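Local structure of beta-galactosidase (Bacteroides thetaiotaomicron, 5MUJ) at residues G69-M74 and E96-L101; G268-D273 and S289-S294. The protein probably hydrolyses a glycosidic bond in side chain B of the plant pectin rhamnogalacturonan II, an oligosaccharide of which it binds. All coordinates share one frame; numbering follows the deposited sequence.

Contact 1: residues G69-M74 and E96-L101; sequences GDKWLM and ESDNLL
W72 lays one face of its indole against the side chain of L100. CG of L100 stands over the five-membered ring, 3.6 Å from its centroid and 5° off the normal, a CH-pi contact. CD2 of L100 comes to 3.4 Å from CD2 of W72, while CD1 of L100 lies near CE2 and CZ2 of W72. An alanine in place of W72 would probably take away the indole face under L100 and open a gap beside V65. The backbones of W72 and S97 form an antiparallel hydrogen-bonded pair, W72 N to S97 O at 2.8 Å and S97 N to W72 O at 2.9 Å. K71 bends at chi2 and chi3 and brings its amine near two acids. K71 NZ forms a salt bridge to D98 OD1 (3.3 Å), weak as a hydrogen bond, and a long one to E96 OE2 (4.0 Å). The stronger partner of E96 is R104. CB of E96 also packs on CD2 of L73 (4.1 Å). The hairpin 71-79/90-97 forms the middle of a four-stranded sheet. W72 touches V65 and R67 of outer strand 59-68 and meets H340 edge-to-face. L100 adds Y345 and F347 from strand 343-351 of another sheet.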
loop_
_atom_site.group_PDB
_atom_site.type_symbol
_atom_site.label_atom_id
_atom_site.label_comp_id
_atom_site.label_asym_id
_atom_site.label_seq_id
_atom_site.Cartn_x
_atom_site.Cartn_y
_atom_site.Cartn_z
ATOM N N GLY A 69 5.731 -11.034 18.381
ATOM C CA GLY A 69 5.679 -12.300 19.090
ATOM C C GLY A 69 5.464 -13.361 18.035
ATOM O O GLY A 69 6.234 -13.429 17.071
ATOM N N ASP A 70 4.422 -14.171 18.200
ATOM C CA ASP A 70 3.977 -15.084 17.139
ATOM C C ASP A 70 2.603 -14.704 16.586
ATOM O O ASP A 70 2.010 -15.487 15.840
ATOM C CB ASP A 70 3.973 -16.530 17.635
ATOM C CG ASP A 70 5.337 -16.980 18.135
ATOM O OD1 ASP A 70 6.350 -16.640 17.485
ATOM O OD2 ASP A 70 5.389 -17.666 19.180
ATOM N N LYS A 71 2.114 -13.506 16.928
ATOM C CA LYS A 71 0.855 -12.996 16.395
ATOM C C LYS A 71 1.074 -12.195 15.119
ATOM O O LYS A 71 1.949 -11.328 15.079
ATOM C CB LYS A 71 0.191 -12.051 17.384
ATOM C CG LYS A 71 -1.256 -11.694 17.050
ATOM C CD LYS A 71 -2.239 -12.805 17.429
ATOM C CE LYS A 71 -2.484 -12.879 18.929
ATOM N NZ LYS A 71 -3.469 -13.946 19.277
ATOM N N TRP A 72 0.223 -12.453 14.131
ATOM C CA TRP A 72 0.209 -11.681 12.905
ATOM C C TRP A 72 -0.805 -10.529 13.026
ATOM O O TRP A 72 -1.921 -10.699 13.511
ATOM C CB TRP A 72 -0.146 -12.545 11.708
ATOM C CG TRP A 72 0.876 -13.628 11.453
ATOM C CD1 TRP A 72 0.821 -14.960 11.825
ATOM C CD2 TRP A 72 2.126 -13.460 10.793
ATOM N NE1 TRP A 72 1.958 -15.604 11.437
ATOM C CE2 TRP A 72 2.769 -14.714 10.775
ATOM C CE3 TRP A 72 2.762 -12.371 10.195
ATOM C CZ2 TRP A 72 4.034 -14.894 10.195
ATOM C CZ3 TRP A 72 4.009 -12.561 9.613
ATOM C CH2 TRP A 72 4.620 -13.798 9.593
ATOM N N LEU A 73 -0.396 -9.345 12.569
ATOM C CA LEU A 73 -1.220 -8.151 12.632
ATOM C C LEU A 73 -1.395 -7.566 11.219
ATOM O O LEU A 73 -0.527 -7.774 10.392
ATOM C CB LEU A 73 -0.542 -7.166 13.558
ATOM C CG LEU A 73 -0.356 -7.672 14.994
ATOM C CD1 LEU A 73 0.604 -6.771 15.728
ATOM C CD2 LEU A 73 -1.696 -7.733 15.691
HETATM N N MSE A 74 -2.582 -7.026 10.931
HETATM C CA MSE A 74 -2.825 -6.333 9.659
HETATM C C MSE A 74 -3.504 -5.023 9.937
HETATM O O MSE A 74 -4.594 -4.982 10.479
HETATM C CB MSE A 74 -3.727 -7.178 8.748
HETATM C CG MSE A 74 -3.898 -6.491 7.382
HETATM SE SE MSE A 74 -5.480 -7.184 6.491
HETATM C CE MSE A 74 -4.926 -9.070 6.382
ATOM N N GLU A 96 -6.099 -9.005 13.902
ATOM C CA GLU A 96 -5.099 -10.023 14.271
ATOM C C GLU A 96 -5.403 -11.426 13.686
ATOM O O GLU A 96 -6.526 -11.709 13.288
ATOM C CB GLU A 96 -4.956 -10.148 15.797
ATOM C CG GLU A 96 -6.197 -10.690 16.513
ATOM C CD GLU A 96 -6.018 -10.916 17.985
ATOM O OE1 GLU A 96 -5.187 -10.263 18.636
ATOM O OE2 GLU A 96 -6.737 -11.785 18.488
ATOM N N SER A 97 -4.348 -12.240 13.620
ATOM C CA SER A 97 -4.389 -13.633 13.123
ATOM C C SER A 97 -3.292 -14.466 13.746
ATOM O O SER A 97 -2.168 -13.992 14.022
ATOM C CB SER A 97 -4.207 -13.681 11.605
ATOM O OG SER A 97 -4.228 -15.018 11.123
ATOM N N ASP A 98 -3.639 -15.729 13.935
ATOM C CA ASP A 98 -2.661 -16.764 14.302
ATOM C C ASP A 98 -2.114 -17.544 13.113
ATOM O O ASP A 98 -1.137 -18.290 13.284
ATOM C CB ASP A 98 -3.279 -17.773 15.289
ATOM C CG ASP A 98 -3.694 -17.138 16.590
ATOM O OD1 ASP A 98 -2.860 -16.492 17.261
ATOM O OD2 ASP A 98 -4.861 -17.323 16.963
ATOM N N ASN A 99 -2.739 -17.444 11.928
ATOM C CA ASN A 99 -2.347 -18.349 10.830
ATOM C C ASN A 99 -2.206 -17.681 9.468
ATOM O O ASN A 99 -2.125 -18.372 8.442
ATOM C CB ASN A 99 -3.333 -19.537 10.741
ATOM C CG ASN A 99 -4.716 -19.111 10.327
ATOM O OD1 ASN A 99 -4.981 -17.911 10.150
ATOM N ND2 ASN A 99 -5.614 -20.059 10.173
ATOM N N LEU A 100 -2.158 -16.348 9.479
ATOM C CA LEU A 100 -2.194 -15.477 8.262
ATOM C C LEU A 100 -3.462 -15.531 7.385
ATOM O O LEU A 100 -3.610 -14.704 6.485
ATOM C CB LEU A 100 -0.939 -15.646 7.386
ATOM C CG LEU A 100 0.382 -15.177 7.985
ATOM C CD1 LEU A 100 1.599 -15.807 7.325
ATOM C CD2 LEU A 100 0.397 -13.660 7.854
ATOM N N LEU A 101 -4.420 -16.407 7.677
ATOM C CA LEU A 101 -5.564 -16.645 6.814
ATOM C C LEU A 101 -6.882 -16.163 7.416
ATOM O O LEU A 101 -7.723 -15.598 6.715
ATOM C CB LEU A 101 -5.668 -18.166 6.527
ATOM C CG LEU A 101 -4.469 -18.754 5.778
ATOM C CD1 LEU A 101 -4.583 -20.307 5.785
ATOM C CD2 LEU A 101 -4.334 -18.135 4.356
#

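Contact 2: residues G268-D273 and S289-S294; sequences GTITGD and SAFEPS
I270 and A290 are an antiparallel hydrogen-bonded pair, with CA atoms 5.0 Å apart. T271 and S289 form the next, non-hydrogen-bonded pair. Measured end to end, the touching parts run 138° apart. I270 N gives a nearly straight bond to A290 O (2.9 Å, 175° at the hydrogen). In return A290 N reaches I270 O at 3.0 Å. That carbonyl oxygen has a second donor, S289 OG, at 2.7 Å. The two donors come from opposite faces of its plane, so the oxygen is gripped from both. S289 holds OG anti to its backbone N (chi1 -169°), beside the carbonyl carbon, and this turns the hydroxyl to the facing strand.

Beyond A290 the strand ends, and F291 has a left-handed backbone conformation. T269 holds the start of this loop: T269 OG1 donates to F291 O at 2.8 Å, tilted from the carbonyl plane. The same hydroxyl has a weak bond to A266 O. CG2 of T269 lies near A290 O, S289 OG and E292 OE1. Further on, E292 OE2 accepts from both the hydroxyl and the backbone N of S294.

On the face of I270 and A290 the contacts are apolar. Their CB atoms are 4.3 Å apart. A290 CB also lies over one face of the F291 ring, offset toward the rim, and I270 CD1 meets the ring edge 4.3 Å from CE2 of F291. These three residues belong to the glycan pocket. Galactose touches I270 and F291, rhamnose touches I270 and A290, and arabinose touches F291. The contact is thus the open end of a beta hairpin, where both strands and the loop after the second line the sugar site, in one four-stranded sheet, probably a blade of a five-bladed beta-propeller.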
loop_
_atom_site.group_PDB
_atom_site.type_symbol
_atom_site.label_atom_id
_atom_site.label_comp_id
_atom_site.label_asym_id
_atom_site.label_seq_id
_atom_site.Cartn_x
_atom_site.Cartn_y
_atom_site.Cartn_z
ATOM N N GLY A 268 -4.094 8.516 -17.936
ATOM C CA GLY A 268 -4.829 8.129 -16.753
ATOM C C GLY A 268 -4.289 6.868 -16.092
ATOM O O GLY A 268 -4.883 6.415 -15.119
ATOM N N THR A 269 -3.168 6.312 -16.556
ATOM C CA THR A 269 -2.648 5.040 -15.980
ATOM C C THR A 269 -2.101 5.279 -14.585
ATOM O O THR A 269 -1.433 6.309 -14.338
ATOM C CB THR A 269 -1.510 4.440 -16.827
ATOM O OG1 THR A 269 -1.993 4.226 -18.155
ATOM C CG2 THR A 269 -0.985 3.114 -16.246
ATOM N N ILE A 270 -2.357 4.315 -13.693
ATOM C CA ILE A 270 -1.921 4.398 -12.323
ATOM C C ILE A 270 -0.837 3.384 -12.130
ATOM O O ILE A 270 -0.998 2.235 -12.518
ATOM C CB ILE A 270 -3.078 4.139 -11.346
ATOM C CG1 ILE A 270 -4.072 5.297 -11.399
ATOM C CG2 ILE A 270 -2.585 4.027 -9.922
ATOM C CD1 ILE A 270 -5.369 5.042 -10.642
ATOM N N THR A 271 0.235 3.804 -11.489
ATOM C CA THR A 271 1.280 2.940 -10.989
ATOM C C THR A 271 1.400 3.326 -9.522
ATOM O O THR A 271 1.636 4.516 -9.200
ATOM C CB THR A 271 2.638 3.158 -11.693
ATOM O OG1 THR A 271 2.488 3.001 -13.117
ATOM C CG2 THR A 271 3.719 2.194 -11.149
ATOM N N GLY A 272 1.235 2.334 -8.632
ATOM C CA GLY A 272 1.340 2.661 -7.256
ATOM C C GLY A 272 1.430 1.565 -6.223
ATOM O O GLY A 272 1.736 0.409 -6.507
ATOM N N ASP A 273 1.189 2.011 -5.004
ATOM C CA ASP A 273 1.353 1.214 -3.802
ATOM C C ASP A 273 2.597 0.335 -3.837
ATOM O O ASP A 273 2.539 -0.879 -3.685
ATOM C CB ASP A 273 0.062 0.445 -3.477
ATOM C CG ASP A 273 -1.104 1.384 -3.104
ATOM O OD1 ASP A 273 -1.082 2.586 -3.495
ATOM O OD2 ASP A 273 -2.026 0.943 -2.378
ATOM N N SER A 289 -0.968 -1.644 -10.850
ATOM C CA SER A 289 -1.265 -0.719 -11.912
ATOM C C SER A 289 -2.734 -0.815 -12.263
ATOM O O SER A 289 -3.356 -1.860 -12.088
ATOM C CB SER A 289 -0.394 -1.014 -13.125
ATOM O OG SER A 289 -0.494 0.046 -14.081
ATOM N N ALA A 290 -3.308 0.280 -12.713
ATOM C CA ALA A 290 -4.685 0.316 -13.194
ATOM C C ALA A 290 -4.736 1.133 -14.462
ATOM O O ALA A 290 -3.918 2.081 -14.632
ATOM C CB ALA A 290 -5.668 0.871 -12.171
ATOM N N PHE A 291 -5.697 0.809 -15.328
ATOM C CA PHE A 291 -5.931 1.580 -16.588
ATOM C C PHE A 291 -4.653 1.621 -17.418
ATOM O O PHE A 291 -4.322 2.647 -18.037
ATOM C CB PHE A 291 -6.496 2.971 -16.292
ATOM C CG PHE A 291 -7.603 2.947 -15.293
ATOM C CD1 PHE A 291 -8.736 2.174 -15.531
ATOM C CD2 PHE A 291 -7.477 3.595 -14.061
ATOM C CE1 PHE A 291 -9.748 2.086 -14.582
ATOM C CE2 PHE A 291 -8.486 3.508 -13.112
ATOM C CZ PHE A 291 -9.615 2.743 -13.370
ATOM N N GLU A 292 -3.950 0.491 -17.436
ATOM C CA GLU A 292 -2.809 0.258 -18.328
ATOM C C GLU A 292 -3.350 -0.261 -19.674
ATOM O O GLU A 292 -4.013 -1.283 -19.715
ATOM C CB GLU A 292 -1.870 -0.770 -17.673
ATOM C CG GLU A 292 -0.768 -1.360 -18.501
ATOM C CD GLU A 292 -0.015 -0.339 -19.334
ATOM O OE1 GLU A 292 0.451 0.663 -18.765
ATOM O OE2 GLU A 292 0.131 -0.569 -20.545
ATOM N N PRO A 293 -3.088 0.453 -20.797
ATOM C CA PRO A 293 -3.666 -0.061 -22.071
ATOM C C PRO A 293 -3.286 -1.490 -22.519
ATOM O O PRO A 293 -4.076 -2.123 -23.229
ATOM C CB PRO A 293 -3.146 0.923 -23.118
ATOM C CG PRO A 293 -2.704 2.117 -22.369
ATOM C CD PRO A 293 -2.409 1.756 -20.959
ATOM N N SER A 294 -2.102 -1.974 -22.123
ATOM C CA SER A 294 -1.596 -3.309 -22.532
ATOM C C SER A 294 -2.239 -4.527 -21.847
ATOM O O SER A 294 -1.917 -5.658 -22.213
ATOM C CB SER A 294 -0.092 -3.377 -22.311
ATOM O OG SER A 294 0.225 -3.157 -20.948
#

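Contacts 1 and 2 hold equivalent open ends of hairpins in two different sheets, probably two blades of the propeller. Each pairs the start of one hairpin strand with the end of its partner and the loop beyond. Contact 1 joins the second and third strands of its sheet, contact 2 the first and second. They do not touch; their centres are 31 Å apart, on opposite sides of the chain's centre. Both are partly buried. In contact 1 the buried part is a tryptophan-leucine pair, and the more exposed part is a network of charges. Contact 2 has no salt bridge between its segments; hydroxyl-to-carbonyl bonds join the strands and fix the start of the loop, and its apolar residues face bound sugar.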